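Local coordinates for protein nodulation fucosyltransferase NodZ (Bradyrhizobium sp., PDB 2HHC) that is a nodulation protein of the GT-B glycosyltransferase clan, probably built of two Rossmann-like halves that face each other across a cleft, at residues V7-R12 against A23-Y28; D17-L22 against R142-N147; C131-C136 against T286-R291. All coordinates share one frame; numbering follows the deposited sequence.

Contact 1: V7-R12 against A23-Y28; sequences VISRRR and ASAWSY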
# COMPACT_ATOMS: atom_id res chain seq x y z
N VAL A 7 -14.63 -13.18 -4.15
CA VAL A 7 -13.75 -12.74 -3.05
C VAL A 7 -13.85 -11.24 -2.97
O VAL A 7 -13.63 -10.58 -3.99
CB VAL A 7 -12.25 -13.15 -3.25
CG1 VAL A 7 -11.42 -12.66 -2.09
CG2 VAL A 7 -12.07 -14.60 -3.43
N ILE A 8 -14.23 -10.69 -1.82
CA ILE A 8 -14.34 -9.25 -1.65
C ILE A 8 -13.13 -8.78 -0.89
O ILE A 8 -12.85 -9.24 0.24
CB ILE A 8 -15.62 -8.87 -0.92
CG1 ILE A 8 -16.87 -9.47 -1.64
CG2 ILE A 8 -15.70 -7.38 -0.82
CD1 ILE A 8 -18.17 -9.16 -0.95
N SER A 9 -12.38 -7.85 -1.43
CA SER A 9 -11.25 -7.21 -0.80
C SER A 9 -11.67 -5.88 -0.22
O SER A 9 -11.87 -4.90 -0.98
CB SER A 9 -10.11 -7.04 -1.80
OG SER A 9 -8.97 -6.52 -1.12
N ARG A 10 -11.80 -5.81 1.11
CA ARG A 10 -12.20 -4.62 1.82
C ARG A 10 -10.98 -4.09 2.57
O ARG A 10 -10.40 -4.81 3.41
CB ARG A 10 -13.28 -4.96 2.84
CG ARG A 10 -14.38 -5.85 2.30
CD ARG A 10 -15.65 -5.68 3.16
NE ARG A 10 -16.31 -4.43 2.79
CZ ARG A 10 -16.55 -3.43 3.64
NH1 ARG A 10 -16.24 -3.53 4.93
NH2 ARG A 10 -17.07 -2.29 3.19
N ARG A 11 -10.62 -2.83 2.37
CA ARG A 11 -9.54 -2.22 3.13
C ARG A 11 -9.70 -0.72 2.99
O ARG A 11 -10.13 -0.24 1.95
CB ARG A 11 -8.17 -2.69 2.67
CG ARG A 11 -7.10 -2.65 3.72
CD ARG A 11 -7.16 -3.86 4.66
NE ARG A 11 -6.21 -3.70 5.75
CZ ARG A 11 -6.50 -3.66 7.03
NH1 ARG A 11 -7.69 -3.99 7.49
NH2 ARG A 11 -5.56 -3.41 7.90
N ARG A 12 -9.41 -0.01 4.06
CA ARG A 12 -9.74 1.40 4.24
C ARG A 12 -8.60 2.22 4.82
O ARG A 12 -8.80 3.34 5.30
CB ARG A 12 -10.99 1.54 5.14
CG ARG A 12 -12.20 0.89 4.57
CD ARG A 12 -13.38 0.78 5.48
NE ARG A 12 -13.08 -0.06 6.63
CZ ARG A 12 -13.00 -1.40 6.59
NH1 ARG A 12 -13.25 -2.12 5.54
NH2 ARG A 12 -12.71 -2.00 7.73
N ALA A 23 -3.65 -7.87 -3.27
CA ALA A 23 -2.88 -8.94 -3.91
C ALA A 23 -3.24 -10.32 -3.27
O ALA A 23 -3.38 -11.32 -3.95
CB ALA A 23 -1.41 -8.66 -3.80
N SER A 24 -3.42 -10.33 -1.96
CA SER A 24 -3.81 -11.57 -1.28
C SER A 24 -5.20 -12.07 -1.71
O SER A 24 -5.36 -13.29 -1.96
CB SER A 24 -3.70 -11.40 0.21
OG SER A 24 -2.35 -11.14 0.58
N ALA A 25 -6.14 -11.16 -1.72
CA ALA A 25 -7.51 -11.50 -2.18
C ALA A 25 -7.47 -11.98 -3.64
O ALA A 25 -8.10 -13.01 -3.98
CB ALA A 25 -8.39 -10.30 -2.05
N TRP A 26 -6.72 -11.28 -4.48
CA TRP A 26 -6.59 -11.62 -5.91
C TRP A 26 -6.07 -13.06 -6.05
O TRP A 26 -6.53 -13.85 -6.86
CB TRP A 26 -5.66 -10.58 -6.63
CG TRP A 26 -5.42 -11.03 -8.06
CD1 TRP A 26 -6.20 -10.78 -9.14
CD2 TRP A 26 -4.39 -11.92 -8.49
NE1 TRP A 26 -5.68 -11.40 -10.23
CE2 TRP A 26 -4.60 -12.17 -9.85
CE3 TRP A 26 -3.30 -12.53 -7.83
CZ2 TRP A 26 -3.75 -12.99 -10.59
CZ3 TRP A 26 -2.48 -13.35 -8.55
CH2 TRP A 26 -2.70 -13.59 -9.90
N SER A 27 -5.06 -13.40 -5.26
CA SER A 27 -4.41 -14.68 -5.39
C SER A 27 -5.41 -15.80 -5.06
O SER A 27 -5.45 -16.80 -5.74
CB SER A 27 -3.21 -14.72 -4.45
OG SER A 27 -2.62 -16.00 -4.49
N TYR A 28 -6.23 -15.61 -4.04
CA TYR A 28 -7.22 -16.63 -3.69
C TYR A 28 -8.32 -16.71 -4.76
O TYR A 28 -8.74 -17.82 -5.13
CB TYR A 28 -7.83 -16.41 -2.32
CG TYR A 28 -8.57 -17.60 -1.80
CD1 TYR A 28 -7.88 -18.73 -1.42
CD2 TYR A 28 -9.97 -17.62 -1.71
CE1 TYR A 28 -8.53 -19.85 -0.97
CE2 TYR A 28 -10.64 -18.75 -1.25
CZ TYR A 28 -9.91 -19.86 -0.87
OH TYR A 28 -10.51 -21.02 -0.39

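Contact 2: D17-L22 against R142-N147; sequences DCLWSL and RLIFRN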
# COMPACT_ATOMS: atom_id res chain seq x y z
N ASP A 17 -1.07 -0.91 2.45
CA ASP A 17 -1.85 -2.01 3.06
C ASP A 17 -2.97 -2.43 2.14
O ASP A 17 -3.20 -3.60 1.88
CB ASP A 17 -2.30 -1.51 4.44
CG ASP A 17 -3.07 -2.52 5.27
OD1 ASP A 17 -3.43 -3.64 4.82
OD2 ASP A 17 -3.39 -2.10 6.41
N CYS A 18 -3.73 -1.47 1.65
CA CYS A 18 -4.83 -1.80 0.75
C CYS A 18 -4.36 -2.63 -0.44
O CYS A 18 -5.00 -3.61 -0.81
CB CYS A 18 -5.52 -0.53 0.24
SG CYS A 18 -6.41 0.46 1.46
N LEU A 19 -3.28 -2.20 -1.10
CA LEU A 19 -2.81 -2.85 -2.30
C LEU A 19 -2.14 -4.21 -2.05
O LEU A 19 -2.25 -5.12 -2.86
CB LEU A 19 -1.85 -1.93 -3.07
CG LEU A 19 -2.58 -0.71 -3.67
CD1 LEU A 19 -1.59 0.33 -4.19
CD2 LEU A 19 -3.59 -1.14 -4.71
N TRP A 20 -1.46 -4.36 -0.90
CA TRP A 20 -0.87 -5.67 -0.52
C TRP A 20 -2.04 -6.63 -0.18
O TRP A 20 -2.08 -7.77 -0.61
CB TRP A 20 0.02 -5.47 0.67
CG TRP A 20 1.03 -6.56 0.94
CD1 TRP A 20 0.99 -7.89 0.53
CD2 TRP A 20 2.24 -6.41 1.64
NE1 TRP A 20 2.11 -8.54 0.96
CE2 TRP A 20 2.90 -7.66 1.65
CE3 TRP A 20 2.83 -5.33 2.30
CZ2 TRP A 20 4.11 -7.84 2.30
CZ3 TRP A 20 4.01 -5.51 2.95
CH2 TRP A 20 4.63 -6.77 2.98
N SER A 21 -3.00 -6.15 0.62
CA SER A 21 -4.17 -6.95 0.96
C SER A 21 -4.99 -7.34 -0.26
O SER A 21 -5.49 -8.45 -0.36
CB SER A 21 -5.02 -6.20 2.00
OG SER A 21 -4.36 -6.01 3.24
N LEU A 22 -5.03 -6.43 -1.23
CA LEU A 22 -5.67 -6.73 -2.53
C LEU A 22 -4.99 -7.88 -3.24
O LEU A 22 -5.63 -8.78 -3.78
CB LEU A 22 -5.67 -5.51 -3.44
CG LEU A 22 -6.34 -5.65 -4.82
CD1 LEU A 22 -7.78 -6.05 -4.62
CD2 LEU A 22 -6.22 -4.36 -5.52
N ARG A 142 3.39 -7.84 -7.20
CA ARG A 142 3.89 -7.15 -8.41
C ARG A 142 2.81 -7.15 -9.47
O ARG A 142 2.67 -6.17 -10.27
CB ARG A 142 5.15 -7.88 -8.93
CG ARG A 142 6.30 -7.75 -8.00
CD ARG A 142 7.50 -8.62 -8.52
NE ARG A 142 8.64 -8.58 -7.63
CZ ARG A 142 9.47 -7.59 -7.59
NH1 ARG A 142 9.33 -6.57 -8.43
NH2 ARG A 142 10.48 -7.64 -6.74
N LEU A 143 2.07 -8.23 -9.58
CA LEU A 143 0.98 -8.30 -10.56
C LEU A 143 -0.05 -7.21 -10.33
O LEU A 143 -0.52 -6.57 -11.24
CB LEU A 143 0.44 -9.71 -10.62
CG LEU A 143 -0.36 -9.86 -11.88
CD1 LEU A 143 -0.17 -11.24 -12.39
CD2 LEU A 143 -1.79 -9.50 -11.48
N ILE A 144 -0.40 -6.94 -9.09
CA ILE A 144 -1.37 -5.88 -8.82
C ILE A 144 -0.80 -4.55 -9.26
O ILE A 144 -1.49 -3.78 -9.94
CB ILE A 144 -1.71 -5.82 -7.31
CG1 ILE A 144 -2.57 -7.04 -6.93
CG2 ILE A 144 -2.37 -4.57 -6.91
CD1 ILE A 144 -3.86 -7.21 -7.62
N PHE A 145 0.43 -4.22 -8.88
CA PHE A 145 1.00 -2.91 -9.30
C PHE A 145 1.08 -2.72 -10.79
O PHE A 145 1.01 -1.61 -11.31
CB PHE A 145 2.33 -2.65 -8.59
CG PHE A 145 2.17 -2.18 -7.18
CD1 PHE A 145 1.79 -0.87 -6.89
CD2 PHE A 145 2.41 -3.00 -6.16
CE1 PHE A 145 1.66 -0.43 -5.62
CE2 PHE A 145 2.25 -2.55 -4.85
CZ PHE A 145 1.85 -1.26 -4.64
N ARG A 146 1.31 -3.81 -11.51
CA ARG A 146 1.43 -3.74 -12.97
C ARG A 146 0.09 -3.67 -13.68
O ARG A 146 0.10 -3.29 -14.84
CB ARG A 146 2.25 -4.93 -13.51
CG ARG A 146 3.71 -4.90 -13.15
CD ARG A 146 4.48 -6.12 -13.72
NE ARG A 146 4.39 -6.11 -15.13
CZ ARG A 146 5.18 -5.40 -15.90
NH1 ARG A 146 6.18 -4.72 -15.35
NH2 ARG A 146 5.01 -5.42 -17.20
N ASN A 147 -1.02 -4.05 -13.03
CA ASN A 147 -2.27 -4.28 -13.70
C ASN A 147 -3.44 -3.47 -13.22
O ASN A 147 -4.57 -3.77 -13.55
CB ASN A 147 -2.55 -5.79 -13.71
CG ASN A 147 -1.59 -6.54 -14.62
OD1 ASN A 147 -1.76 -6.52 -15.87
ND2 ASN A 147 -0.54 -7.13 -14.07

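Contact 3: C131-C136 against T286-R291; sequences CLMWRC and TSAFTR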
# COMPACT_ATOMS: atom_id res chain seq x y z
N CYS A 131 -6.23 -7.16 7.69
CA CYS A 131 -4.95 -6.95 7.05
C CYS A 131 -4.44 -8.26 6.48
O CYS A 131 -4.29 -9.23 7.22
CB CYS A 131 -3.95 -6.42 8.04
SG CYS A 131 -2.37 -6.01 7.30
N LEU A 132 -4.16 -8.28 5.19
CA LEU A 132 -3.65 -9.47 4.51
C LEU A 132 -2.24 -9.23 3.96
O LEU A 132 -1.78 -9.95 3.06
CB LEU A 132 -4.63 -9.99 3.46
CG LEU A 132 -5.95 -10.52 4.03
CD1 LEU A 132 -6.81 -11.02 2.93
CD2 LEU A 132 -5.74 -11.66 5.04
N MET A 133 -1.53 -8.27 4.54
CA MET A 133 -0.12 -8.13 4.29
C MET A 133 0.55 -9.43 4.61
O MET A 133 0.25 -10.05 5.60
CB MET A 133 0.50 -6.95 5.10
CG MET A 133 0.01 -5.63 4.60
SD MET A 133 0.33 -4.25 5.75
CE MET A 133 2.04 -4.39 6.06
N TRP A 134 1.49 -9.83 3.74
CA TRP A 134 2.32 -11.05 3.85
C TRP A 134 1.54 -12.35 3.55
O TRP A 134 2.10 -13.44 3.75
CB TRP A 134 3.01 -11.19 5.21
CG TRP A 134 3.81 -10.03 5.64
CD1 TRP A 134 3.45 -9.08 6.52
CD2 TRP A 134 5.10 -9.68 5.17
NE1 TRP A 134 4.44 -8.15 6.64
CE2 TRP A 134 5.48 -8.50 5.85
CE3 TRP A 134 6.00 -10.25 4.28
CZ2 TRP A 134 6.73 -7.88 5.65
CZ3 TRP A 134 7.24 -9.63 4.07
CH2 TRP A 134 7.57 -8.45 4.74
N ARG A 135 0.30 -12.25 3.10
CA ARG A 135 -0.50 -13.49 2.91
C ARG A 135 -0.66 -13.82 1.42
O ARG A 135 -1.69 -14.29 0.94
CB ARG A 135 -1.86 -13.34 3.60
CG ARG A 135 -1.80 -13.01 5.11
CD ARG A 135 -0.99 -13.94 5.88
NE ARG A 135 -1.21 -13.88 7.34
CZ ARG A 135 -0.58 -13.07 8.20
NH1 ARG A 135 0.31 -12.17 7.81
NH2 ARG A 135 -0.83 -13.18 9.50
N CYS A 136 0.42 -13.56 0.70
CA CYS A 136 0.51 -13.89 -0.72
C CYS A 136 1.96 -13.81 -1.17
O CYS A 136 2.86 -13.43 -0.42
CB CYS A 136 -0.29 -12.90 -1.55
SG CYS A 136 0.33 -11.19 -1.51
N THR A 286 8.61 -1.68 8.63
CA THR A 286 7.29 -2.28 8.80
C THR A 286 6.13 -1.52 8.10
O THR A 286 5.00 -2.00 8.11
CB THR A 286 6.94 -2.34 10.30
OG1 THR A 286 7.15 -1.06 10.90
CG2 THR A 286 7.82 -3.34 11.01
N SER A 287 6.39 -0.35 7.54
CA SER A 287 5.38 0.39 6.85
C SER A 287 5.17 -0.19 5.47
O SER A 287 6.10 -0.23 4.68
CB SER A 287 5.79 1.84 6.73
OG SER A 287 4.78 2.56 6.03
N ALA A 288 3.93 -0.47 5.14
CA ALA A 288 3.61 -0.90 3.77
C ALA A 288 3.70 0.26 2.79
O ALA A 288 3.66 0.08 1.54
CB ALA A 288 2.26 -1.52 3.71
N PHE A 289 3.82 1.52 3.24
CA PHE A 289 4.02 2.68 2.33
C PHE A 289 5.19 2.47 1.35
O PHE A 289 5.07 2.82 0.17
CB PHE A 289 4.18 3.99 3.17
CG PHE A 289 4.06 5.29 2.41
CD1 PHE A 289 5.10 5.91 1.90
CD2 PHE A 289 2.84 5.96 2.40
CE1 PHE A 289 5.00 7.12 1.23
CE2 PHE A 289 2.73 7.21 1.78
CZ PHE A 289 3.83 7.78 1.21
N THR A 290 6.26 1.89 1.85
CA THR A 290 7.44 1.64 1.06
C THR A 290 7.56 0.22 0.57
O THR A 290 8.61 -0.19 0.11
CB THR A 290 8.65 1.94 1.93
OG1 THR A 290 8.51 1.39 3.25
CG2 THR A 290 8.87 3.52 2.01
N ARG A 291 6.50 -0.57 0.62
CA ARG A 291 6.56 -1.95 0.09
C ARG A 291 6.79 -1.91 -1.43
O ARG A 291 7.59 -2.70 -1.91
CB ARG A 291 5.29 -2.75 0.44
CG ARG A 291 5.31 -4.16 -0.04
CD ARG A 291 6.48 -4.97 0.39
NE ARG A 291 6.34 -6.36 -0.03
CZ ARG A 291 7.15 -7.37 0.28
NH1 ARG A 291 8.22 -7.15 1.07
NH2 ARG A 291 6.96 -8.56 -0.21

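Contact 1: V7-R12 against A23-Y28
Val-7 and Ser-9 on strand 6-10 press against Ala-25 and Tyr-28 of helix 15-32, the first alpha/beta layer contact of a Rossmann-like beta-alpha-beta unit that strand 35-39 completes. The helix returns almost exactly antiparallel to the strand, at 178° between the axes of the short segments, and comes within 8.2 Å of it. The small side chain of Ala-25 suits this close approach. Along the strand, Val-7 and Ser-9 turn their side chains to the helix, while Ile-8 between them points the other way.

The side chain of Val-7 starts from a CB directed at the helix and then forks. CG1, lying anti to the backbone N (chi1 179°), meets Ala-25 twice, 3.8 Å from its CB and 3.8 Å from its carbonyl O. CG2, anti to the carbonyl carbon instead, heads for the next turn of the helix and arrives at the edge of the Tyr-28 ring, near the ring plane, 4.1 Å from CD2. The two side chains cross at about a right angle, so the two methyls of one valine are shared between Ala-25 and the edge of Tyr-28. Beyond the contact, the hydroxyl of Tyr-28 accepts a hydrogen bond from the backbone N of Ser-121, and its ring meets that of Phe-115.

The backbone of Val-7 and Ser-9 is bonded to Val-37, and that of Ile-8 to Ile-126 and Cys-128, which places the strand inside the sheet. Ser-9 closes the contact on the side of the strand's C-terminal end: its CB lies 3.7 Å from the CB of Ala-25, and its OG stands 3.9 Å from that same methyl.

Contact 2: D17-L22 against R142-N147
Leu-19 and Leu-22, one turn apart on helix 15-32, pack on Ile-144 and Phe-145 of helix 138-147, a helix-on-helix contact in the N-terminal Rossmann-like half, where helix 15-32 is the helix of the first beta-alpha-beta unit. The short axes pass 9.4 Å apart at 113°, so the meeting is confined to a few side chains near the crossing.

Aliphatic contacts come first. Ile-144 sends out two branches: CD1 lies 4.1 Å from CG of Leu-22, and CG2 rests 4.1 Å from CD2 of that leucine while also lying near the carbonyl O of Leu-19. Leu-22 is swung over to Ile-144, its CG anti to the backbone N (chi1 -178°). Ala-23 and Trp-26 of the same long helix extend the surface on which Ile-144 sits.

The aromatic contact belongs to Phe-145, whose ring end reaches Leu-19 although its CB does not aim there. CE1 comes to 3.6 Å from CD1 of Leu-19, the two side chains crossing at about a right angle; the ring also stacks with Tyr-292.

No polar bond joins the two segments. Within helix 138-147, Asn-147, at the trailing end of its segment, folds its amide back so that ND2 donates to Leu-143 O at 2.9 Å, nearly straight at 161°, in the carbonyl plane and on a lone pair.

Contact 3: C131-C136 against T286-R291
At the cleft between the two Rossmann-like halves, a loop from the first half meets the loop and helix start of the second: Met-133 and Trp-134, following strand 125-128 of the first sheet, touch Ala-288 and Arg-291, following strand 279-283 of the second. Met-133 does the apolar part. Its chain bends at the thioether (chi3 52°), which brings the CE methyl to 3.7 Å from CB of Ala-288, with SD 3.9 Å from that same CB.

Trp-134 occupies the third position of a type II turn from Leu-132 to Arg-135, closed by Arg-135 N to Leu-132 O at 3.1 Å. From the turn its six-membered ring extends obliquely toward Arg-291, whose NH1 lies 3.9 Å from CH2; ring and guanidinium planes are 61° apart. The charged end of Arg-291 has a firmer partner in Glu-141, which forms a salt bridge with NE. On the second loop, Ser-287 OG accepts from Phe-289 N at 3.1 Å, an ST turn that encloses Ala-288.

Such contact between segments at the C-terminal ends of strands, one from each half, is characteristic of the interdomain cleft of the GT-B fold.

Helix 15-32 ties the three contacts together: it supplies one segment each to contacts 1 and 2, whose centres are 9 Å apart, and bears the loop 131-136 of contact 3. Arg-11 NE makes a salt bridge with Asp-17 OD1 at 2.9 Å, joining the loop just after the strand in contact 1 to the helix in contact 2. Ser-24 OG probably bonds to Leu-132 O at 2.8 Å, and Ser-21 OG to Leu-132 N at 3.0 Å, so the helix probably holds the loop through both the N and the O of Leu-132. Trp-20 also reaches Arg-291, with CH2 3.5 Å from NE. The series thus runs from the buried first sheet to the interdomain cleft.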